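Local coordinates for uncharacterized protein ygiD (PDB 2PW6), which opens the ring of DOPA in vitro between carbons 4 and 5, as a zinc-binding extradiol dioxygenase whose physiological substrate is unknown, at residues T206-V211 / G243-Q248; V65-T70 / G93-A98; A194-E199 / L220-G225; F59-G64 / S142-K147; V182-D187 / I258-L263. One frame throughout, in Å; residues are numbered along the deposited sequence.

Interaction 1. Residues T206-V211 / G243-Q248; sequences TWQGPV and GAWDGQ
The amide of Gln208 donates from NE2 to the backbone O of Gly247 at 2.9 Å, the one hydrogen bond across this surface contact. It is bent, with an N-H...O angle of 133°, and it reaches a lone pair of the carbonyl in the carbonyl plane, while the acceptor lies somewhat out of the amide plane of Gln208. The Gln208 chain is extended beyond CG and crosses Trp245 at about a right angle, its amide plane 82° from the indole. On the way it lays CG 3.9 Å from Trp245 CZ3, and NE2 comes within 3.4 Å of CH2 of the same ring. The far rim of the indole also meets backbone: Thr206 O lies at its edge, 3.4 Å from Trp245 CH2, and Trp207 O is at the edge as well. Over one face of the indole the chain folds back, placing Gly247 N 3.6 Å above the ring centre. Asp246 shapes this return as an Asx turn, its OD1 accepting from Gln248 N at 2.7 Å. Trp245 NE1 is hydrogen-bonded to Glu249 O. The contact thus joins two loops at the protein surface, the one that follows helix 192-202 and the one that leads from helix 236-243 to strand 251-252, whose Ile251 is touched by both Thr206 and Trp245.

Interaction 2. Residues V65-T70 / G93-A98; sequences VTAMET and GSPALA
Val65 holds CG1 anti to its backbone N (chi1 158°), which carries that methyl to within 3.8 Å of Ala98 CB. The strand ends at Thr66, and Met68, a selenomethionine in this crystal, continues the turn with a positive phi of 64° as the chain passes close to the approach to the next helix. Here Ala67 is central. Its CB meets Pro95 CA at 3.7 Å and lies 3.8 Å from Ala98 CB. Ala98 CB therefore sits against both Val65 CG1 and Ala67 CB, a small apolar cluster made of methyl groups alone. The backbone comes closest where Ala67 O receives a CA-H...O contact from Gly93 CA at 2.9 Å. Gly93 has to be a residue without a side chain for this, because a CB there would collide with Ala67 O. No conventional hydrogen bond links the two segments, so close fit carries the contact. Ser94 stands at the N-cap of the helix and its OG accepts from Leu97 N at 3.2 Å, a capping bond at the first turn, from which Pro95 and Ala98 meet the strand end. The arrangement packs the start of helix 95-105 against the end of strand 63-66, beside strands 110-113 and 138-144. Val65 touches Leu112 and Leu141, Ala98 touches Leu112 and Val139, and Thr66 OG1 is hydrogen-bonded to Gln140.

Interaction 3. Residues A194-E199 / L220-G225; sequences ATSFNE and LDHEGG
An offset edge-to-face aromatic pair joins helix 192-202 to the turn that leads into helix 225-228: Phe197 directs its edge at the face of His222, with the centroids 5.4 Å apart and the planes at 79°. The nearest approach is Phe197 CD1 to His222 ND1, at 3.6 Å. With Phe197 CG anti to the backbone N (chi1 -176°), the ring lies beside the turn, and CE1 is 3.7 Å from Gly225 CA. At the edge of the imidazole, near its plane, Ser196 OG lies 3.6 Å from His222 CE1. One face of the same ring is met by Glu223 OE2, 3.9 Å above its centre, which would probably favour a positively charged imidazole. The turn is compact: the peptide bond before Gly224 is cis, and Gly225 N donates to His222 O at 2.8 Å. Gly224, which has positive phi, passes so close to His222 that a CB there would strike ND1. An alanine in place of His222 would probably leave the Phe197 edge without its aromatic mate and open a gap beside Ser196 OG. His222 also meets the ring of Tyr200, one turn further along helix 192-202. Phe197 touches Ser228 of helix 225-228 and Asn229 beyond it, so the contact clamps the helix start at N-cap Gly224 to helix 192-202, with the Phe197 side chain about 11 Å from a bound zinc.

Interaction 4. Residues F59-G64 / S142-K147; sequences FTRGTG and SIDSSK
The Phe59 ring has Ser145 over one face, OG 3.7 Å above its centre and CA in a CH-pi contact, while Ile143 CG2 lies at its edge, 3.6 Å from CD1. This packing flanks the parallel pairing of strands 50-60 and 138-144 in the central mixed sheet, where Phe59 pairs with Ile143 and Thr60 with Asp144; the Phe59 side chain is about 7 Å from that of zinc ligand His57. Thr60 N donates to Ile143 O, nearly straight (172°), and Ser145 N donates to Thr60 O. After Thr60 the chain crosses to the other edge of strand 138-144 and continues antiparallel to it as strand 63-66, Ser142 N donating to Gly64 O. Ser142 OG, between the backbone N and carbonyl carbon (chi1 79°), bridges the two limbs: it accepts from Gly64 N at 2.8 Å and donates to Thr60 OG1, which donates to Gly62 O. Asp144 begins a type I turn and an Asx turn. Its OD1 takes three donors, Gly62 N at 2.9 Å on one side of the carboxylate plane, Ser146 N and OG on the other. OD2 forms a salt bridge with Lys147 NZ at 3.1 Å and accepts from a water that also bonds Thr63 OG1.

Interaction 5. Residues V182-D187 / I258-L263; sequences VKWHGD and IEMGSL
Met260, a selenomethionine in this crystal, crosses Val182 and Trp184 obliquely: its CB lies 3.4 Å from Lys183 O and also meets Val182 CG1, CG stays beside the same carbonyl, and SE comes to 3.8 Å from Trp184 CE3 before the chain bends at chi3 to CE. The selenium approaches the indole obliquely, a Met-aromatic contact. Val182 CG1 meets both, 3.4 Å above the centre of the indole and 3.9 Å from Met260 SE. The backbone adds a nearly straight hydrogen bond (177°), Lys183 N to Met260 O at 3.0 Å. Lys183 sets CG between its backbone N and carbonyl carbon (chi1 51°), which brings it to 3.4 Å from Met260 O; the extended remainder passes Gly261, and NZ forms a salt bridge with Asp187 OD1 at 3.1 Å. An alanine at Lys183 would probably leave the Asp187 carboxylate without its charged mate and uncover Met260 O and Gly261. Trp184 also meets Trp124 of the second subunit. Ser262 and Leu263 face Glu259 in a classic beta bulge, with Ser262 OG hydrogen-bonded to Thr181 OG1. The contact thus ties the loop after strand 167-173 to the small hairpin of strands 258-259 and 263-264, which rests on helix 192-202 through Ile258 and Ser262. Leu263 leads inward, its side chain about 4 Å from that of zinc ligand His177.

How the interactions relate
From the N terminus, residues 59-64 open interaction 4 and 65-70 follow at once with interaction 2, which closes first, at 93-98, within the longer loop that interaction 4 closes at 142-147. Both use strand 63-66 of the central sheet, joining it to helix 95-105 and to strand 138-144. The second half of the chain is spanned by interaction 5, from 182-187 to 258-263. Inside that span interactions 3 and 1 cross: 194-199 and 206-211 open in turn, then 220-225 and 243-248 close in the same order. Interactions 3 and 5 touch, Ala194 CB lying 3.4 Å from Gly261 O; interaction 1 stands apart on the surface.

Interaction 1. Residues T206-V211 / G243-Q248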
# COMPACT_ATOMS: atom_id res chain seq x y z
N THR A 206 -29.26 -11.81 2.86
CA THR A 206 -30.05 -13.00 2.56
C THR A 206 -31.13 -12.74 1.51
O THR A 206 -32.01 -13.57 1.32
CB THR A 206 -30.70 -13.55 3.85
OG1 THR A 206 -31.54 -12.54 4.42
CG2 THR A 206 -29.65 -13.93 4.88
N TRP A 207 -31.07 -11.59 0.84
CA TRP A 207 -32.05 -11.25 -0.19
C TRP A 207 -32.02 -12.22 -1.37
O TRP A 207 -30.95 -12.59 -1.87
CB TRP A 207 -31.83 -9.83 -0.71
CG TRP A 207 -32.94 -9.33 -1.61
CD1 TRP A 207 -34.06 -8.65 -1.20
CD2 TRP A 207 -33.05 -9.44 -3.05
NE1 TRP A 207 -34.85 -8.34 -2.29
CE2 TRP A 207 -34.25 -8.81 -3.43
CE3 TRP A 207 -32.24 -10.02 -4.05
CZ2 TRP A 207 -34.67 -8.73 -4.78
CZ3 TRP A 207 -32.65 -9.94 -5.39
CH2 TRP A 207 -33.86 -9.30 -5.73
N GLN A 208 -33.21 -12.63 -1.82
CA GLN A 208 -33.33 -13.57 -2.94
C GLN A 208 -34.24 -13.01 -4.02
O GLN A 208 -35.26 -12.40 -3.70
CB GLN A 208 -33.88 -14.90 -2.45
CG GLN A 208 -33.15 -15.51 -1.25
CD GLN A 208 -33.23 -17.02 -1.25
OE1 GLN A 208 -33.63 -17.62 -2.24
NE2 GLN A 208 -32.83 -17.63 -0.14
N GLY A 209 -33.86 -13.20 -5.28
CA GLY A 209 -34.65 -12.73 -6.40
C GLY A 209 -33.77 -12.40 -7.59
O GLY A 209 -32.60 -12.79 -7.60
N PRO A 210 -34.31 -11.67 -8.59
CA PRO A 210 -33.48 -11.29 -9.75
C PRO A 210 -32.33 -10.38 -9.34
O PRO A 210 -32.54 -9.43 -8.58
CB PRO A 210 -34.45 -10.52 -10.67
CG PRO A 210 -35.83 -10.85 -10.16
CD PRO A 210 -35.69 -11.16 -8.70
N VAL A 211 -31.13 -10.67 -9.85
CA VAL A 211 -29.88 -9.95 -9.55
C VAL A 211 -30.04 -8.42 -9.70
O VAL A 211 -29.68 -7.66 -8.81
CB VAL A 211 -28.68 -10.51 -10.39
CG1 VAL A 211 -28.99 -10.47 -11.89
CG2 VAL A 211 -27.36 -9.79 -10.09
N GLY A 243 -22.56 -13.64 -4.46
CA GLY A 243 -22.85 -14.36 -5.72
C GLY A 243 -22.78 -15.88 -5.54
O GLY A 243 -23.52 -16.60 -6.19
N ALA A 244 -21.92 -16.33 -4.63
CA ALA A 244 -21.65 -17.75 -4.35
C ALA A 244 -22.62 -18.44 -3.38
O ALA A 244 -22.50 -19.66 -3.13
CB ALA A 244 -20.20 -17.91 -3.84
N TRP A 245 -23.58 -17.69 -2.84
CA TRP A 245 -24.60 -18.24 -1.92
C TRP A 245 -25.68 -19.00 -2.70
O TRP A 245 -26.20 -18.50 -3.70
CB TRP A 245 -25.25 -17.09 -1.14
CG TRP A 245 -26.19 -17.50 -0.03
CD1 TRP A 245 -25.96 -18.43 0.96
CD2 TRP A 245 -27.49 -16.96 0.23
NE1 TRP A 245 -27.04 -18.51 1.80
CE2 TRP A 245 -28.00 -17.62 1.37
CE3 TRP A 245 -28.28 -15.98 -0.40
CZ2 TRP A 245 -29.28 -17.33 1.91
CZ3 TRP A 245 -29.56 -15.70 0.13
CH2 TRP A 245 -30.04 -16.37 1.28
N ASP A 246 -26.01 -20.21 -2.25
CA ASP A 246 -27.03 -21.03 -2.96
C ASP A 246 -28.51 -20.69 -2.64
O ASP A 246 -29.43 -21.19 -3.31
CB ASP A 246 -26.76 -22.54 -2.78
CG ASP A 246 -26.86 -23.00 -1.33
OD1 ASP A 246 -27.32 -22.21 -0.48
OD2 ASP A 246 -26.47 -24.16 -1.04
N GLY A 247 -28.72 -19.84 -1.62
CA GLY A 247 -30.07 -19.54 -1.11
C GLY A 247 -30.47 -20.35 0.13
O GLY A 247 -31.51 -20.08 0.75
N GLN A 248 -29.65 -21.32 0.51
CA GLN A 248 -30.03 -22.33 1.49
C GLN A 248 -29.10 -22.39 2.70
O GLN A 248 -29.55 -22.33 3.85
CB GLN A 248 -30.10 -23.72 0.82
CG GLN A 248 -31.20 -24.61 1.38
CD GLN A 248 -32.61 -24.00 1.19
OE1 GLN A 248 -32.95 -23.49 0.12
NE2 GLN A 248 -33.42 -24.06 2.24

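Interaction 2. Residues V65-T70 / G93-A98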
# COMPACT_ATOMS: atom_id res chain seq x y z
N VAL A 65 -5.72 -12.93 -13.43
CA VAL A 65 -5.51 -14.10 -12.58
C VAL A 65 -3.99 -14.31 -12.52
O VAL A 65 -3.30 -14.13 -13.53
CB VAL A 65 -6.23 -15.36 -13.15
CG1 VAL A 65 -5.64 -16.67 -12.65
CG2 VAL A 65 -7.70 -15.35 -12.90
N THR A 66 -3.45 -14.63 -11.35
CA THR A 66 -2.05 -15.01 -11.22
C THR A 66 -1.98 -16.40 -10.59
O THR A 66 -2.78 -16.73 -9.75
CB THR A 66 -1.23 -14.07 -10.31
OG1 THR A 66 -1.53 -14.36 -8.93
CG2 THR A 66 -1.51 -12.62 -10.58
N ALA A 67 -1.01 -17.19 -10.98
CA ALA A 67 -0.79 -18.45 -10.29
C ALA A 67 0.35 -18.27 -9.31
O ALA A 67 0.70 -19.21 -8.60
CB ALA A 67 -0.51 -19.57 -11.26
N MSE A 68 0.91 -17.06 -9.27
CA MSE A 68 1.91 -16.67 -8.27
C MSE A 68 3.22 -17.46 -8.36
O MSE A 68 3.68 -18.04 -7.37
CB MSE A 68 1.33 -16.75 -6.85
CG MSE A 68 0.18 -15.80 -6.60
SE MSE A 68 -0.56 -15.91 -4.83
CE MSE A 68 0.95 -15.36 -3.77
N GLU A 69 3.82 -17.47 -9.55
CA GLU A 69 5.10 -18.12 -9.82
C GLU A 69 6.29 -17.16 -9.69
O GLU A 69 7.33 -17.36 -10.33
CB GLU A 69 5.08 -18.76 -11.22
N THR A 70 6.12 -16.10 -8.88
CA THR A 70 7.17 -15.10 -8.64
C THR A 70 6.68 -14.00 -7.70
O THR A 70 7.45 -13.11 -7.31
CB THR A 70 7.69 -14.50 -9.96
N GLY A 93 1.85 -20.89 -5.14
CA GLY A 93 0.84 -20.76 -6.14
C GLY A 93 0.24 -22.09 -6.52
O GLY A 93 0.78 -23.15 -6.19
N SER A 94 -0.87 -22.03 -7.24
CA SER A 94 -1.52 -23.19 -7.78
C SER A 94 -1.83 -22.93 -9.24
O SER A 94 -2.90 -22.40 -9.57
CB SER A 94 -2.80 -23.48 -7.02
OG SER A 94 -3.47 -24.60 -7.57
N PRO A 95 -0.89 -23.31 -10.14
CA PRO A 95 -1.17 -23.15 -11.58
C PRO A 95 -2.40 -23.92 -12.05
O PRO A 95 -3.12 -23.42 -12.94
CB PRO A 95 0.12 -23.64 -12.25
CG PRO A 95 1.20 -23.48 -11.15
CD PRO A 95 0.46 -23.84 -9.88
N ALA A 96 -2.68 -25.08 -11.42
CA ALA A 96 -3.88 -25.89 -11.70
C ALA A 96 -5.19 -25.13 -11.42
O ALA A 96 -6.11 -25.09 -12.26
CB ALA A 96 -3.86 -27.21 -10.92
N LEU A 97 -5.27 -24.53 -10.24
CA LEU A 97 -6.42 -23.68 -9.91
C LEU A 97 -6.53 -22.48 -10.86
O LEU A 97 -7.63 -22.14 -11.28
CB LEU A 97 -6.39 -23.22 -8.45
CG LEU A 97 -7.48 -22.24 -8.00
CD1 LEU A 97 -8.91 -22.66 -8.39
CD2 LEU A 97 -7.37 -22.02 -6.50
N ALA A 98 -5.40 -21.87 -11.22
CA ALA A 98 -5.42 -20.74 -12.18
C ALA A 98 -6.03 -21.07 -13.53
O ALA A 98 -6.82 -20.28 -14.07
CB ALA A 98 -4.07 -20.14 -12.37

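Interaction 3. Residues A194-E199 / L220-G225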
# COMPACT_ATOMS: atom_id res chain seq x y z
N ALA A 194 -22.64 6.16 8.35
CA ALA A 194 -21.91 4.89 8.30
C ALA A 194 -22.73 3.72 8.83
O ALA A 194 -22.81 2.68 8.15
CB ALA A 194 -20.55 5.00 9.02
N THR A 195 -23.35 3.88 10.01
CA THR A 195 -24.19 2.83 10.63
C THR A 195 -25.43 2.60 9.78
O THR A 195 -25.83 1.45 9.53
CB THR A 195 -24.62 3.21 12.08
OG1 THR A 195 -23.48 3.17 12.95
CG2 THR A 195 -25.65 2.25 12.62
N SER A 196 -26.04 3.70 9.33
CA SER A 196 -27.15 3.60 8.37
C SER A 196 -26.81 2.67 7.16
O SER A 196 -27.48 1.65 6.95
CB SER A 196 -27.59 4.99 7.89
OG SER A 196 -28.82 4.91 7.17
N PHE A 197 -25.78 3.00 6.38
CA PHE A 197 -25.47 2.20 5.17
C PHE A 197 -25.11 0.77 5.53
O PHE A 197 -25.57 -0.17 4.90
CB PHE A 197 -24.39 2.81 4.28
CG PHE A 197 -24.14 2.02 3.00
CD1 PHE A 197 -24.96 2.20 1.89
CD2 PHE A 197 -23.08 1.09 2.92
CE1 PHE A 197 -24.73 1.46 0.70
CE2 PHE A 197 -22.84 0.37 1.75
CZ PHE A 197 -23.67 0.55 0.64
N ASN A 198 -24.32 0.61 6.59
CA ASN A 198 -23.91 -0.70 7.07
C ASN A 198 -25.08 -1.63 7.40
O ASN A 198 -25.07 -2.82 7.05
CB ASN A 198 -23.00 -0.54 8.28
CG ASN A 198 -22.10 -1.73 8.50
OD1 ASN A 198 -21.15 -1.97 7.73
ND2 ASN A 198 -22.36 -2.48 9.57
N GLU A 199 -26.10 -1.07 8.07
CA GLU A 199 -27.28 -1.83 8.46
C GLU A 199 -28.13 -2.25 7.26
O GLU A 199 -28.70 -3.32 7.27
CB GLU A 199 -28.12 -1.04 9.50
CG GLU A 199 -27.38 -0.84 10.86
CD GLU A 199 -27.05 -2.15 11.56
OE1 GLU A 199 -27.84 -3.11 11.48
OE2 GLU A 199 -25.99 -2.23 12.20
N LEU A 220 -25.90 1.76 -4.53
CA LEU A 220 -25.88 3.21 -4.71
C LEU A 220 -27.27 3.88 -4.63
O LEU A 220 -27.35 5.11 -4.56
CB LEU A 220 -25.14 3.59 -6.00
CG LEU A 220 -23.63 3.34 -5.97
CD1 LEU A 220 -23.01 3.58 -7.35
CD2 LEU A 220 -22.96 4.21 -4.92
N ASP A 221 -28.33 3.06 -4.65
CA ASP A 221 -29.71 3.50 -4.39
C ASP A 221 -29.96 3.99 -2.95
O ASP A 221 -30.98 4.60 -2.68
CB ASP A 221 -30.72 2.38 -4.68
CG ASP A 221 -30.92 2.16 -6.17
OD1 ASP A 221 -30.29 2.89 -6.96
OD2 ASP A 221 -31.68 1.23 -6.53
N HIS A 222 -29.03 3.70 -2.04
CA HIS A 222 -29.13 4.16 -0.66
C HIS A 222 -28.59 5.59 -0.56
O HIS A 222 -27.76 6.00 -1.39
CB HIS A 222 -28.34 3.19 0.23
CG HIS A 222 -28.62 3.33 1.70
ND1 HIS A 222 -27.88 4.15 2.52
CD2 HIS A 222 -29.50 2.70 2.50
CE1 HIS A 222 -28.30 4.02 3.77
NE2 HIS A 222 -29.29 3.16 3.78
N GLU A 223 -29.05 6.33 0.46
CA GLU A 223 -28.74 7.78 0.69
C GLU A 223 -27.39 8.39 0.26
O GLU A 223 -27.36 9.23 -0.65
CB GLU A 223 -28.94 8.18 2.17
CG GLU A 223 -30.33 8.26 2.64
CD GLU A 223 -30.88 6.92 2.99
OE1 GLU A 223 -30.78 6.55 4.18
OE2 GLU A 223 -31.41 6.25 2.08
N GLY A 224 -26.26 8.02 0.87
CA GLY A 224 -26.04 6.79 1.65
C GLY A 224 -24.89 6.04 0.95
O GLY A 224 -23.78 5.91 1.47
N GLY A 225 -25.17 5.61 -0.28
CA GLY A 225 -24.32 4.69 -1.02
C GLY A 225 -23.01 5.28 -1.48
O GLY A 225 -21.95 4.69 -1.22

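Interaction 4. Residues F59-G64 / S142-K147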
# COMPACT_ATOMS: atom_id res chain seq x y z
N PHE A 59 -7.90 -3.86 -8.67
CA PHE A 59 -9.06 -3.24 -9.35
C PHE A 59 -8.51 -2.74 -10.69
O PHE A 59 -7.78 -1.75 -10.74
CB PHE A 59 -9.58 -2.09 -8.47
CG PHE A 59 -10.95 -1.54 -8.87
CD1 PHE A 59 -12.03 -2.36 -9.07
CD2 PHE A 59 -11.15 -0.13 -8.92
CE1 PHE A 59 -13.32 -1.85 -9.37
CE2 PHE A 59 -12.46 0.42 -9.22
CZ PHE A 59 -13.53 -0.44 -9.45
N THR A 60 -8.81 -3.47 -11.76
CA THR A 60 -8.06 -3.38 -13.03
C THR A 60 -9.09 -3.23 -14.14
O THR A 60 -10.21 -3.61 -13.93
CB THR A 60 -7.28 -4.75 -13.31
OG1 THR A 60 -8.22 -5.85 -13.27
CG2 THR A 60 -6.19 -5.00 -12.29
N ARG A 61 -8.74 -2.70 -15.30
CA ARG A 61 -9.62 -2.90 -16.45
C ARG A 61 -9.40 -4.31 -16.97
O ARG A 61 -8.28 -4.67 -17.28
CB ARG A 61 -9.41 -1.89 -17.59
CG ARG A 61 -10.67 -1.91 -18.56
CD ARG A 61 -10.44 -1.32 -19.99
NE ARG A 61 -9.54 -0.16 -20.01
CZ ARG A 61 -9.84 1.05 -19.52
NH1 ARG A 61 -11.04 1.29 -18.96
NH2 ARG A 61 -8.94 2.03 -19.59
N GLY A 62 -10.47 -5.08 -17.07
CA GLY A 62 -10.40 -6.51 -17.36
C GLY A 62 -10.12 -7.35 -16.12
O GLY A 62 -9.72 -6.83 -15.09
N THR A 63 -10.36 -8.65 -16.24
CA THR A 63 -10.15 -9.60 -15.16
C THR A 63 -8.76 -10.23 -15.38
O THR A 63 -8.41 -10.67 -16.50
CB THR A 63 -11.28 -10.66 -15.15
OG1 THR A 63 -12.57 -10.02 -15.05
CG2 THR A 63 -11.12 -11.66 -14.00
N GLY A 64 -7.95 -10.20 -14.32
CA GLY A 64 -6.67 -10.86 -14.28
C GLY A 64 -6.66 -11.98 -13.25
O GLY A 64 -7.50 -12.01 -12.35
N SER A 142 -8.49 -10.56 -9.88
CA SER A 142 -8.66 -9.12 -9.85
C SER A 142 -10.11 -8.75 -10.19
O SER A 142 -10.88 -9.58 -10.72
CB SER A 142 -7.67 -8.43 -10.79
OG SER A 142 -8.10 -8.51 -12.13
N ILE A 143 -10.49 -7.51 -9.87
CA ILE A 143 -11.88 -7.07 -10.02
C ILE A 143 -11.92 -6.19 -11.26
O ILE A 143 -11.18 -5.25 -11.36
CB ILE A 143 -12.36 -6.28 -8.72
CG1 ILE A 143 -12.50 -7.23 -7.52
CG2 ILE A 143 -13.70 -5.54 -8.96
CD1 ILE A 143 -12.23 -6.56 -6.17
N ASP A 144 -12.78 -6.51 -12.21
CA ASP A 144 -12.89 -5.69 -13.43
C ASP A 144 -13.60 -4.33 -13.16
O ASP A 144 -14.83 -4.31 -12.99
CB ASP A 144 -13.69 -6.46 -14.50
CG ASP A 144 -13.61 -5.82 -15.90
OD1 ASP A 144 -13.17 -4.65 -16.07
OD2 ASP A 144 -13.97 -6.52 -16.87
N SER A 145 -12.81 -3.25 -13.11
CA SER A 145 -13.25 -1.82 -13.08
C SER A 145 -14.46 -1.47 -13.95
O SER A 145 -15.35 -0.73 -13.52
CB SER A 145 -12.15 -0.95 -13.68
OG SER A 145 -11.24 -0.50 -12.75
N SER A 146 -14.42 -1.95 -15.19
CA SER A 146 -15.31 -1.50 -16.26
C SER A 146 -16.68 -2.13 -16.19
O SER A 146 -17.55 -1.84 -17.01
CB SER A 146 -14.66 -1.79 -17.63
OG SER A 146 -14.52 -3.20 -17.82
N LYS A 147 -16.90 -2.99 -15.20
CA LYS A 147 -18.12 -3.77 -15.13
C LYS A 147 -19.00 -3.32 -13.97
O LYS A 147 -18.48 -2.91 -12.94
CB LYS A 147 -17.78 -5.26 -14.98
CG LYS A 147 -17.10 -5.89 -16.20
CD LYS A 147 -17.92 -5.63 -17.49
CE LYS A 147 -17.54 -6.59 -18.60
NZ LYS A 147 -16.15 -6.38 -19.04
O HOH W 1 -13.05 -9.46 -12.41
O HOH W 2 -13.75 -9.10 -17.24

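Interaction 5. Residues V182-D187 / I258-L263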
# COMPACT_ATOMS: atom_id res chain seq x y z
N VAL A 182 -12.43 9.51 7.62
CA VAL A 182 -11.89 8.64 8.66
C VAL A 182 -11.27 9.50 9.77
O VAL A 182 -10.54 10.45 9.49
CB VAL A 182 -10.92 7.55 8.08
CG1 VAL A 182 -10.03 7.00 9.14
CG2 VAL A 182 -11.75 6.41 7.49
N LYS A 183 -11.61 9.18 11.01
CA LYS A 183 -11.04 9.90 12.15
C LYS A 183 -9.97 9.05 12.82
O LYS A 183 -10.26 8.23 13.70
CB LYS A 183 -12.09 10.50 13.12
CG LYS A 183 -13.17 9.58 13.61
CD LYS A 183 -14.30 10.40 14.24
CE LYS A 183 -15.29 9.54 15.02
NZ LYS A 183 -16.46 10.36 15.46
N TRP A 184 -8.74 9.28 12.36
CA TRP A 184 -7.57 8.47 12.68
C TRP A 184 -7.21 8.49 14.17
O TRP A 184 -6.66 7.50 14.67
CB TRP A 184 -6.35 8.88 11.83
CG TRP A 184 -6.60 8.97 10.32
CD1 TRP A 184 -6.85 10.11 9.60
CD2 TRP A 184 -6.60 7.89 9.37
NE1 TRP A 184 -7.01 9.81 8.26
CE2 TRP A 184 -6.86 8.46 8.09
CE3 TRP A 184 -6.40 6.50 9.47
CZ2 TRP A 184 -6.93 7.69 6.92
CZ3 TRP A 184 -6.47 5.74 8.31
CH2 TRP A 184 -6.74 6.33 7.05
N HIS A 185 -7.53 9.59 14.87
CA HIS A 185 -7.33 9.73 16.33
C HIS A 185 -8.61 9.89 17.20
O HIS A 185 -8.89 9.06 18.07
CB HIS A 185 -6.34 10.85 16.65
CG HIS A 185 -5.06 10.38 17.27
ND1 HIS A 185 -3.83 10.55 16.67
CD2 HIS A 185 -4.82 9.77 18.46
CE1 HIS A 185 -2.89 10.06 17.46
NE2 HIS A 185 -3.46 9.57 18.55
N GLY A 186 -9.37 10.97 16.98
CA GLY A 186 -10.56 11.26 17.83
C GLY A 186 -11.87 11.55 17.09
O GLY A 186 -11.86 12.23 16.05
N ASP A 187 -13.02 11.06 17.60
CA ASP A 187 -13.10 10.35 18.90
C ASP A 187 -13.16 8.81 18.82
O ASP A 187 -12.35 8.14 19.48
CB ASP A 187 -14.21 10.96 19.81
CG ASP A 187 -15.62 10.41 19.51
OD1 ASP A 187 -16.28 10.88 18.55
OD2 ASP A 187 -16.10 9.53 20.25
N ILE A 258 -17.42 -0.89 13.27
CA ILE A 258 -17.10 0.26 12.50
C ILE A 258 -16.08 1.00 13.24
O ILE A 258 -16.33 1.49 14.31
CB ILE A 258 -18.28 1.17 12.32
CG1 ILE A 258 -19.43 0.42 11.69
CG2 ILE A 258 -17.91 2.30 11.45
CD1 ILE A 258 -20.48 1.27 11.22
N GLU A 259 -14.90 1.07 12.68
CA GLU A 259 -13.77 1.76 13.29
C GLU A 259 -13.54 3.15 12.70
O GLU A 259 -13.87 3.41 11.55
CB GLU A 259 -12.48 0.94 13.15
CG GLU A 259 -12.53 -0.39 13.81
CD GLU A 259 -12.58 -0.29 15.31
OE1 GLU A 259 -11.91 0.60 15.88
OE2 GLU A 259 -13.28 -1.10 15.92
N MSE A 260 -12.96 4.03 13.50
CA MSE A 260 -12.62 5.40 13.11
C MSE A 260 -13.75 6.16 12.42
O MSE A 260 -13.50 6.93 11.50
CB MSE A 260 -11.36 5.40 12.26
CG MSE A 260 -10.15 4.82 13.00
SE MSE A 260 -8.58 4.61 11.87
CE MSE A 260 -9.15 3.04 10.88
N GLY A 261 -14.98 5.91 12.88
CA GLY A 261 -16.17 6.58 12.38
C GLY A 261 -16.75 6.03 11.08
O GLY A 261 -17.97 5.94 10.95
N SER A 262 -15.91 5.68 10.11
CA SER A 262 -16.47 5.16 8.86
C SER A 262 -15.82 3.91 8.23
O SER A 262 -16.29 3.44 7.23
CB SER A 262 -16.62 6.27 7.81
OG SER A 262 -15.38 6.89 7.65
N LEU A 263 -14.75 3.37 8.82
CA LEU A 263 -14.21 2.11 8.31
C LEU A 263 -15.03 0.91 8.77
O LEU A 263 -14.86 0.43 9.88
CB LEU A 263 -12.74 1.96 8.71
CG LEU A 263 -11.89 0.92 7.96
CD1 LEU A 263 -11.84 1.15 6.41
CD2 LEU A 263 -10.51 1.00 8.52